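Local coordinates for protein BauA (PDB 6HCP) that probably carries the iron-loaded siderophore preacinetobactin across the outer membrane of Acinetobacter baumannii as a TonB-dependent receptor, at residues L58-N63 against S479-I485; K435-G441 against G467-K473; H526-E532 against N560-S566. All blocks are in the same frame, centred on the assembly; numbering follows the deposited sequence. Where two conformers were deposited one is given.

Contact 1: residues L58-N63 against S479-I485. With C8E ((hydroxyethyloxy)tri(ethyloxy)octane), chain B.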
# COMPACT_ATOMS: atom_id res chain seq x y z
N LEU A 58 -16.75 22.32 -32.23
CA LEU A 58 -17.69 21.82 -33.25
C LEU A 58 -17.41 22.42 -34.64
O LEU A 58 -18.04 22.00 -35.62
CB LEU A 58 -19.12 22.17 -32.85
CG LEU A 58 -19.69 21.34 -31.70
CD1 LEU A 58 -21.09 21.85 -31.36
CD2 LEU A 58 -19.71 19.87 -32.05
N ASP A 59 -16.51 23.39 -34.71
CA ASP A 59 -16.16 24.02 -36.00
C ASP A 59 -14.80 23.52 -36.51
O ASP A 59 -14.27 24.06 -37.46
CB ASP A 59 -16.08 25.53 -35.86
CG ASP A 59 -17.41 26.19 -35.55
OD1 ASP A 59 -18.44 25.62 -35.93
OD2 ASP A 59 -17.39 27.25 -34.87
N THR A 60 -14.18 22.56 -35.81
CA THR A 60 -12.81 22.15 -36.11
C THR A 60 -12.82 20.76 -36.75
O THR A 60 -13.19 19.78 -36.10
CB THR A 60 -11.95 22.13 -34.85
OG1 THR A 60 -11.91 23.44 -34.28
CG2 THR A 60 -10.52 21.69 -35.13
N PRO A 61 -12.43 20.63 -38.04
CA PRO A 61 -12.45 19.35 -38.73
C PRO A 61 -11.16 18.56 -38.50
O PRO A 61 -10.59 17.96 -39.41
CB PRO A 61 -12.59 19.75 -40.20
CG PRO A 61 -11.81 21.04 -40.27
CD PRO A 61 -12.01 21.73 -38.93
N PHE A 62 -10.77 18.50 -37.22
CA PHE A 62 -9.62 17.77 -36.71
C PHE A 62 -9.98 17.32 -35.30
O PHE A 62 -10.88 17.91 -34.69
CB PHE A 62 -8.38 18.66 -36.66
CG PHE A 62 -7.92 19.19 -37.99
CD1 PHE A 62 -7.16 18.39 -38.84
CD2 PHE A 62 -8.29 20.44 -38.43
CE1 PHE A 62 -6.84 18.84 -40.11
CE2 PHE A 62 -7.95 20.89 -39.69
CZ PHE A 62 -7.22 20.09 -40.52
N ASN A 63 -9.32 16.26 -34.83
CA ASN A 63 -9.49 15.78 -33.46
C ASN A 63 -8.54 16.57 -32.55
O ASN A 63 -7.31 16.45 -32.63
CB ASN A 63 -9.28 14.26 -33.42
CG ASN A 63 -9.68 13.64 -32.10
OD1 ASN A 63 -9.62 14.29 -31.06
ND2 ASN A 63 -10.12 12.39 -32.13
N SER A 479 -21.46 17.74 -35.31
CA SER A 479 -20.67 18.03 -36.49
C SER A 479 -20.12 16.72 -37.06
O SER A 479 -19.70 15.84 -36.32
CB SER A 479 -19.56 18.99 -36.18
OG SER A 479 -20.06 20.29 -35.89
N VAL A 480 -20.10 16.63 -38.39
CA VAL A 480 -19.40 15.57 -39.08
C VAL A 480 -18.29 16.21 -39.91
O VAL A 480 -18.45 17.33 -40.38
CB VAL A 480 -20.37 14.74 -39.96
CG1 VAL A 480 -20.94 15.58 -41.08
CG2 VAL A 480 -19.70 13.49 -40.50
N TYR A 481 -17.13 15.53 -40.00
CA TYR A 481 -15.98 16.15 -40.67
C TYR A 481 -15.12 15.10 -41.37
O TYR A 481 -15.13 13.92 -41.04
CB TYR A 481 -15.17 17.00 -39.68
CG TYR A 481 -14.34 16.23 -38.69
CD1 TYR A 481 -13.04 15.86 -38.98
CD2 TYR A 481 -14.86 15.86 -37.46
CE1 TYR A 481 -12.29 15.12 -38.08
CE2 TYR A 481 -14.12 15.12 -36.55
CZ TYR A 481 -12.81 14.79 -36.85
OH TYR A 481 -12.07 14.01 -36.00
N ALA A 482 -14.31 15.59 -42.30
CA ALA A 482 -13.32 14.78 -42.98
C ALA A 482 -12.12 15.67 -43.32
O ALA A 482 -12.27 16.90 -43.47
CB ALA A 482 -13.91 14.17 -44.22
N ASN A 483 -10.94 15.06 -43.41
CA ASN A 483 -9.79 15.83 -43.85
C ASN A 483 -8.83 14.93 -44.63
O ASN A 483 -8.83 13.71 -44.51
CB ASN A 483 -9.12 16.59 -42.70
CG ASN A 483 -8.40 15.69 -41.71
OD1 ASN A 483 -7.53 14.91 -42.10
ND2 ASN A 483 -8.79 15.78 -40.44
N TYR A 484 -8.03 15.60 -45.46
CA TYR A 484 -6.80 15.05 -46.00
C TYR A 484 -5.73 16.09 -45.71
O TYR A 484 -5.91 17.27 -46.02
CB TYR A 484 -6.88 14.81 -47.51
CG TYR A 484 -5.55 14.45 -48.13
CD1 TYR A 484 -5.15 13.12 -48.19
CD2 TYR A 484 -4.63 15.42 -48.49
CE1 TYR A 484 -3.91 12.77 -48.70
CE2 TYR A 484 -3.36 15.09 -48.92
CZ TYR A 484 -3.00 13.76 -49.06
OH TYR A 484 -1.75 13.42 -49.49
N ILE A 485 -4.64 15.64 -45.08
CA ILE A 485 -3.55 16.54 -44.75
C ILE A 485 -2.26 15.72 -44.63
O ILE A 485 -2.29 14.50 -44.45
CB ILE A 485 -3.90 17.34 -43.48
CG1 ILE A 485 -2.95 18.51 -43.23
CG2 ILE A 485 -3.99 16.42 -42.27
CD1 ILE A 485 -3.49 19.53 -42.23
C1 C8E B . -9.40 -0.30 -37.83
C2 C8E B . -9.21 1.11 -38.37
C3 C8E B . -10.27 1.51 -39.40
C4 C8E B . -9.83 2.68 -40.27
C5 C8E B . -9.96 2.31 -41.75
C6 C8E B . -9.56 3.48 -42.64
C7 C8E B . -10.16 4.80 -42.15
C8 C8E B . -10.05 5.88 -43.23
O9 C8E B . -10.88 6.97 -42.87
C10 C8E B . -10.73 8.08 -43.78
C11 C8E B . -11.89 8.15 -44.78
O12 C8E B . -11.79 9.32 -45.61
C13 C8E B . -13.03 9.74 -46.20
C14 C8E B . -12.93 11.20 -46.60
O15 C8E B . -11.57 11.66 -46.55
C16 C8E B . -11.07 12.06 -47.83
C17 C8E B . -10.53 13.49 -47.82
O18 C8E B . -11.57 14.45 -47.59
C19 C8E B . -12.08 15.01 -48.81
C20 C8E B . -12.92 16.24 -48.48
O21 C8E B . -12.50 16.66 -47.18
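Y481 lies along the inverse gamma turn centred on P61. Its CB meets P61 CB at 3.8 Å, and CG rests on P61 CA. CD1 comes 3.3 Å from P61 O, and CE1 follows the peptide to F62 N, which sits over one face of the ring. At the tip OH packs on N63 CB (3.8 Å), while its hydrogen bond goes to E514. With chi1 at 74°, CG stands between the backbone N and carbonyl carbon, and the ring rises off the strand into the turn. N483 supplies the polar grip: its ND2 donates to P61 O at 3.0 Å in a nearly straight bond (167°) that lies in both the carbonyl and the amide plane. E514 also takes ND2, and Q512 meets OD1, which fixes the rotation of the amide. Further back, S479 OG donates to a lone pair of L58 O at 2.7 Å. F62 CE1 reaches I485 CD1 at 4.0 Å. The contact seats the plug-domain loop between strands 54-56 and 64-68 on the inner wall of the barrel: strand 478-489 carries it, strand 461-473 lies next to P61, and strand 508-520 flanks the other side and adds K518 to T60 O and F62 O.

Contact 2: residues K435-G441 against G467-K473. With C8E ((hydroxyethyloxy)tri(ethyloxy)octane), chain C.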
# COMPACT_ATOMS: atom_id res chain seq x y z
N LYS A 435 -23.18 26.31 -41.97
CA LYS A 435 -23.39 24.91 -41.61
C LYS A 435 -22.44 23.98 -42.38
O LYS A 435 -22.38 22.79 -42.07
CB LYS A 435 -24.86 24.51 -41.84
CG LYS A 435 -25.83 25.10 -40.82
CD LYS A 435 -27.21 24.49 -40.87
CE LYS A 435 -27.99 24.86 -42.11
NZ LYS A 435 -29.44 24.93 -41.84
N VAL A 436 -21.88 24.46 -43.49
CA VAL A 436 -20.94 23.68 -44.29
C VAL A 436 -19.68 24.51 -44.50
O VAL A 436 -19.76 25.66 -44.93
CB VAL A 436 -21.54 23.23 -45.64
CG1 VAL A 436 -20.55 22.39 -46.43
CG2 VAL A 436 -22.85 22.48 -45.45
N GLN A 437 -18.54 23.99 -44.02
CA GLN A 437 -17.29 24.75 -43.98
C GLN A 437 -16.18 23.94 -44.65
O GLN A 437 -15.89 22.81 -44.23
CB GLN A 437 -16.92 25.09 -42.54
CG GLN A 437 -17.95 25.99 -41.86
CD GLN A 437 -17.66 26.20 -40.39
OE1 GLN A 437 -16.50 26.25 -39.97
NE2 GLN A 437 -18.72 26.37 -39.62
N LEU A 438 -15.71 24.45 -45.79
CA LEU A 438 -14.67 23.78 -46.60
C LEU A 438 -13.38 24.57 -46.50
O LEU A 438 -13.35 25.76 -46.83
CB LEU A 438 -15.12 23.70 -48.06
CG LEU A 438 -14.07 23.21 -49.05
CD1 LEU A 438 -13.74 21.75 -48.82
CD2 LEU A 438 -14.54 23.42 -50.48
N THR A 439 -12.32 23.91 -46.01
CA THR A 439 -11.01 24.55 -45.90
C THR A 439 -10.09 23.91 -46.95
O THR A 439 -10.07 22.70 -47.11
CB THR A 439 -10.44 24.40 -44.48
OG1 THR A 439 -11.29 25.06 -43.54
CG2 THR A 439 -9.05 24.98 -44.34
N LEU A 440 -9.39 24.75 -47.72
CA LEU A 440 -8.45 24.35 -48.77
C LEU A 440 -7.19 25.16 -48.56
O LEU A 440 -7.26 26.38 -48.36
CB LEU A 440 -8.99 24.72 -50.16
CG LEU A 440 -10.28 24.08 -50.63
CD1 LEU A 440 -10.67 24.68 -51.97
CD2 LEU A 440 -10.13 22.57 -50.73
N GLY A 441 -6.03 24.55 -48.81
CA GLY A 441 -4.81 25.32 -48.77
C GLY A 441 -3.61 24.56 -49.31
O GLY A 441 -3.67 23.36 -49.57
N GLY A 467 -3.76 20.64 -48.26
CA GLY A 467 -4.69 20.14 -47.26
C GLY A 467 -6.11 20.53 -47.63
O GLY A 467 -6.32 21.58 -48.29
N VAL A 468 -7.05 19.65 -47.31
CA VAL A 468 -8.45 19.96 -47.50
C VAL A 468 -9.24 19.36 -46.33
O VAL A 468 -8.92 18.28 -45.84
CB VAL A 468 -8.96 19.45 -48.86
CG1 VAL A 468 -8.70 17.97 -49.03
CG2 VAL A 468 -10.44 19.74 -49.06
N ALA A 469 -10.22 20.11 -45.84
CA ALA A 469 -11.05 19.63 -44.76
C ALA A 469 -12.49 20.12 -44.98
O ALA A 469 -12.71 21.23 -45.47
CB ALA A 469 -10.51 20.13 -43.45
N LEU A 470 -13.45 19.28 -44.61
CA LEU A 470 -14.86 19.60 -44.76
C LEU A 470 -15.54 19.34 -43.42
O LEU A 470 -15.37 18.26 -42.83
CB LEU A 470 -15.45 18.72 -45.86
CG LEU A 470 -16.95 18.87 -46.10
CD1 LEU A 470 -17.27 20.31 -46.48
CD2 LEU A 470 -17.41 17.89 -47.16
N LEU A 471 -16.30 20.33 -42.96
CA LEU A 471 -17.09 20.18 -41.76
C LEU A 471 -18.56 20.54 -42.04
O LEU A 471 -18.83 21.57 -42.65
CB LEU A 471 -16.51 21.09 -40.68
CG LEU A 471 -17.21 20.91 -39.34
CD1 LEU A 471 -16.22 20.78 -38.21
CD2 LEU A 471 -18.20 22.04 -39.10
N ILE A 472 -19.46 19.65 -41.63
CA ILE A 472 -20.90 19.85 -41.74
C ILE A 472 -21.50 19.86 -40.33
O ILE A 472 -21.37 18.90 -39.57
CB ILE A 472 -21.54 18.78 -42.63
CG1 ILE A 472 -20.97 18.80 -44.05
CG2 ILE A 472 -23.06 18.94 -42.61
CD1 ILE A 472 -21.31 17.57 -44.86
N LYS A 473 -22.14 20.98 -39.99
CA LYS A 473 -22.91 21.09 -38.76
C LYS A 473 -24.30 20.51 -39.00
O LYS A 473 -25.17 21.20 -39.50
CB LYS A 473 -22.96 22.55 -38.31
CG LYS A 473 -21.60 23.18 -38.02
CD LYS A 473 -21.63 24.65 -37.71
CE LYS A 473 -22.07 24.96 -36.29
NZ LYS A 473 -20.98 24.72 -35.31
C1 C8E C . -3.97 13.79 -53.32
C2 C8E C . -4.93 14.62 -52.50
C3 C8E C . -4.67 16.10 -52.77
C4 C8E C . -5.60 17.01 -51.97
C5 C8E C . -6.03 18.19 -52.83
C6 C8E C . -6.13 19.49 -52.08
C7 C8E C . -5.54 20.60 -52.92
C8 C8E C . -6.00 21.91 -52.39
O9 C8E C . -5.19 22.91 -52.98
C10 C8E C . -5.90 24.05 -53.43
C11 C8E C . -5.00 25.27 -53.45
O12 C8E C . -5.66 26.35 -52.76
C13 C8E C . -5.80 27.56 -53.49
C14 C8E C . -5.69 28.73 -52.51
O15 C8E C . -6.57 28.55 -51.40
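L440 and V468 meet through two torsions: L440 turns CG away from its carbonyl carbon (chi1 -62°), and V468 sends CG2 opposite its backbone N. Lying side by side and pointing the same way, they bring L440 CD2 to 3.3 Å from V468 CG2; the pair is modelled closer than usual van der Waals contact, and its exact spacing is doubtful. L438 and L470 share another rotamer, with CG opposite the backbone N, and each lays CD1 across the neighbouring strand. L438 CD1 stops over A469 O at 3.5 Å and touches V468 CG2, while L470 CD1 does the same to Q437 O and to V436 CG1 (3.9 Å). These diagonal contacts, with the direct pairs L440-V468 and V436-I472, make one apolar face, where a detergent molecule also touches L470. On the face of Q437, T439 and A469, Q437 NE2 comes to K473 CD (3.9 Å), although NE2 bonds to D434 O. K473 NZ forms a salt bridge with D59. Seven backbone bonds run along the ladder. The pairs Q437-L471, T439-A469 and G441-G467 are hydrogen-bonded, and K473 N adds a bond to K435 O at 2.8 Å. At the glycine end the G441-G467 bonds are a little longer, 3.0 Å from G467 N to G441 O. The pairing joins strands 436-451 and 461-473 as an antiparallel hairpin of the barrel wall. Strand 412-431 continues the wall beyond T439, whose OG1 bonds to T428, and K435 with V436 makes a classic beta bulge against it. Strand 478-489 extends the wall beyond A469, and the plug residues D59 and P61 lie against the inner face.

Contact 3: residues H526-E532 against N560-S566. With C8E ((hydroxyethyloxy)tri(ethyloxy)octane), chain B; EDO (1,2-ethanediol), chain S.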
# COMPACT_ATOMS: atom_id res chain seq x y z
N HIS A 526 -18.52 14.24 -26.94
CA HIS A 526 -17.95 13.03 -27.53
C HIS A 526 -17.27 13.36 -28.86
O HIS A 526 -17.79 14.19 -29.64
CB HIS A 526 -19.03 11.98 -27.82
CG HIS A 526 -19.72 11.45 -26.61
ND1 HIS A 526 -19.42 10.21 -26.09
CD2 HIS A 526 -20.77 11.92 -25.91
CE1 HIS A 526 -20.23 9.96 -25.07
NE2 HIS A 526 -21.03 11.03 -24.91
N THR A 527 -16.21 12.61 -29.19
CA THR A 527 -15.60 12.58 -30.52
C THR A 527 -15.43 11.12 -30.94
O THR A 527 -15.01 10.27 -30.12
CB THR A 527 -14.24 13.30 -30.55
OG1 THR A 527 -14.42 14.64 -30.08
CG2 THR A 527 -13.61 13.35 -31.92
N LEU A 528 -15.82 10.82 -32.18
CA LEU A 528 -15.58 9.54 -32.77
C LEU A 528 -14.85 9.77 -34.10
O LEU A 528 -15.38 10.47 -34.95
CB LEU A 528 -16.90 8.79 -32.98
CG LEU A 528 -16.78 7.44 -33.68
CD1 LEU A 528 -16.06 6.43 -32.79
CD2 LEU A 528 -18.13 6.89 -34.10
N SER A 529 -13.62 9.26 -34.24
CA SER A 529 -12.89 9.46 -35.49
C SER A 529 -12.14 8.21 -35.94
O SER A 529 -11.76 7.36 -35.15
CB SER A 529 -11.97 10.65 -35.40
OG SER A 529 -11.19 10.61 -34.24
N ALA A 530 -11.97 8.13 -37.26
CA ALA A 530 -11.26 7.08 -37.92
C ALA A 530 -10.23 7.71 -38.86
O ALA A 530 -10.50 8.73 -39.49
CB ALA A 530 -12.22 6.20 -38.67
N PHE A 531 -9.05 7.11 -38.93
CA PHE A 531 -7.99 7.69 -39.71
C PHE A 531 -7.14 6.59 -40.33
O PHE A 531 -7.07 5.48 -39.85
CB PHE A 531 -7.12 8.61 -38.84
CG PHE A 531 -6.39 7.90 -37.72
CD1 PHE A 531 -5.19 7.25 -37.95
CD2 PHE A 531 -6.90 7.91 -36.44
CE1 PHE A 531 -4.52 6.61 -36.91
CE2 PHE A 531 -6.23 7.27 -35.40
CZ PHE A 531 -5.03 6.64 -35.64
N GLU A 532 -6.49 6.96 -41.43
CA GLU A 532 -5.42 6.19 -42.01
C GLU A 532 -4.27 7.15 -42.31
O GLU A 532 -4.48 8.19 -42.94
CB GLU A 532 -5.86 5.46 -43.28
CG GLU A 532 -4.71 4.77 -43.99
CD GLU A 532 -5.11 3.97 -45.22
OE1 GLU A 532 -5.79 2.94 -45.06
OE2 GLU A 532 -4.80 4.42 -46.32
N ASN A 560 -0.69 3.44 -40.32
CA ASN A 560 -1.46 3.40 -39.08
C ASN A 560 -2.93 3.69 -39.39
O ASN A 560 -3.28 4.78 -39.85
CB ASN A 560 -0.94 4.42 -38.06
CG ASN A 560 0.38 4.05 -37.42
OD1 ASN A 560 1.11 3.20 -37.93
ND2 ASN A 560 0.74 4.79 -36.37
N ARG A 561 -3.77 2.69 -39.13
CA ARG A 561 -5.19 2.84 -39.21
C ARG A 561 -5.73 2.80 -37.78
O ARG A 561 -5.35 1.95 -36.99
CB ARG A 561 -5.82 1.70 -40.02
CG ARG A 561 -5.53 1.75 -41.51
CD ARG A 561 -5.95 0.45 -42.21
NE ARG A 561 -5.88 0.63 -43.66
CZ ARG A 561 -5.90 -0.34 -44.57
NH1 ARG A 561 -6.01 -1.61 -44.20
NH2 ARG A 561 -5.84 -0.04 -45.85
N GLY A 562 -6.68 3.69 -37.49
CA GLY A 562 -7.18 3.76 -36.15
C GLY A 562 -8.62 4.21 -36.07
O GLY A 562 -9.14 4.89 -36.97
N ILE A 563 -9.24 3.88 -34.94
CA ILE A 563 -10.54 4.36 -34.55
C ILE A 563 -10.44 4.84 -33.10
O ILE A 563 -9.85 4.17 -32.26
CB ILE A 563 -11.59 3.24 -34.70
CG1 ILE A 563 -11.75 2.78 -36.15
CG2 ILE A 563 -12.91 3.67 -34.09
CD1 ILE A 563 -12.45 1.45 -36.27
N GLU A 564 -11.02 6.01 -32.83
CA GLU A 564 -10.93 6.72 -31.54
C GLU A 564 -12.34 7.10 -31.08
O GLU A 564 -13.06 7.75 -31.83
CB GLU A 564 -10.10 8.00 -31.70
CG GLU A 564 -8.79 7.86 -32.47
CD GLU A 564 -8.25 9.16 -33.05
OE1 GLU A 564 -7.13 9.56 -32.72
OE2 GLU A 564 -8.98 9.79 -33.84
N TRP A 565 -12.72 6.73 -29.85
CA TRP A 565 -13.89 7.29 -29.19
C TRP A 565 -13.43 7.95 -27.90
O TRP A 565 -12.82 7.29 -27.07
CB TRP A 565 -14.95 6.22 -28.91
CG TRP A 565 -16.07 6.72 -28.06
CD1 TRP A 565 -16.68 7.94 -28.12
CD2 TRP A 565 -16.73 6.01 -26.99
NE1 TRP A 565 -17.63 8.06 -27.14
CE2 TRP A 565 -17.70 6.88 -26.45
CE3 TRP A 565 -16.60 4.73 -26.45
CZ2 TRP A 565 -18.52 6.51 -25.38
CZ3 TRP A 565 -17.39 4.38 -25.37
CH2 TRP A 565 -18.34 5.26 -24.85
N SER A 566 -13.61 9.27 -27.79
CA SER A 566 -13.22 9.95 -26.57
C SER A 566 -14.32 10.94 -26.14
O SER A 566 -15.25 11.23 -26.90
CB SER A 566 -11.89 10.62 -26.70
OG SER A 566 -11.92 11.56 -27.75
C1 C8E B . -9.40 -0.30 -37.83
C2 C8E B . -9.21 1.11 -38.37
C3 C8E B . -10.27 1.51 -39.40
C4 C8E B . -9.83 2.68 -40.27
C5 C8E B . -9.96 2.31 -41.75
C6 C8E B . -9.56 3.48 -42.64
C7 C8E B . -10.16 4.80 -42.15
C8 C8E B . -10.05 5.88 -43.23
O9 C8E B . -10.88 6.97 -42.87
C10 C8E B . -10.73 8.08 -43.78
C11 C8E B . -11.89 8.15 -44.78
O12 C8E B . -11.79 9.32 -45.61
C13 C8E B . -13.03 9.74 -46.20
C14 C8E B . -12.93 11.20 -46.60
O15 C8E B . -11.57 11.66 -46.55
C16 C8E B . -11.07 12.06 -47.83
C17 C8E B . -10.53 13.49 -47.82
O18 C8E B . -11.57 14.45 -47.59
C19 C8E B . -12.08 15.01 -48.81
C20 C8E B . -12.92 16.24 -48.48
O21 C8E B . -12.50 16.66 -47.18
C1 EDO S . -3.74 9.05 -46.92
O1 EDO S . -4.07 8.97 -48.31
C2 EDO S . -4.09 7.72 -46.32
O2 EDO S . -3.35 6.72 -47.04
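N560 sets its carbonyl O 3.7 Å from F531 CD1, while its amide turns elsewhere, to Q558 and to the backbone of R107. R561 follows, on the face of E532, and lies alongside it. Its guanidinium turns side-on, so that NE (2.7 Å, 162°) and NH2 both donate to E532 OE1. The acceptor lies in the guanidinium plane, but both nitrogens reach it from the same side, about 30° out of the carboxylate plane. E532 OE2 takes an ethanediol hydroxyl instead, at 2.8 Å. G562 offers its CA to the face of F531, 3.8 Å from the ring centroid, in a CH-pi contact. The ring can lie over it because chi1 of 64° folds F531 across the strand pair. In the modelled conformer I563 packs lightly on A530 and touches the octyl end of a detergent molecule. E564 turns back to the F531 side: its carboxylate carbon CD meets the ring edge at CE2 (3.6 Å), and OE2 approaches S529 OG, a bond too short to be taken at face value. W565 swings out again, and its NE1 donates to H526 ND1 (3.0 Å, nearly straight). The two rings are almost coplanar, rim to rim, while L528 CD1 packs against W565 CB at 4.0 Å. S566 closes the run with a pair of backbone bonds to T527. The bond from W565 makes H526 ND1 an acceptor, which is consistent with a neutral imidazole protonated at NE2. A salt bridge and a detergent-lined apolar strip share the outer face of L528, A530, E532, R561, I563 and W565. On the inner face, that of S529 and F531, E564 as modelled bonds to S90 and forms a salt bridge with R107 of the plug, which would probably favour an ionised carboxylate.

In the fold
From the N terminus the chain reaches residues 58-63 in the plug, which wait for strand 478-489 some 416 residues later; contact 1 therefore closes the longest of the three loops. Contact 2 nests inside it, a local closure of neighbouring wall strands, and it touches contact 1 directly where V480 O lies 2.8 Å from I472 N, a probable hydrogen bond. Contact 3 opens only after contact 1 has closed, so the two follow in series, yet N63 ND2 spans to S529 OG at 3.0 Å. Contacts 2 and 3 do not touch; their nearest atoms are about 10 Å apart. The plug loop of contact 1 thus bridges two separated strand pairs of one barrel wall.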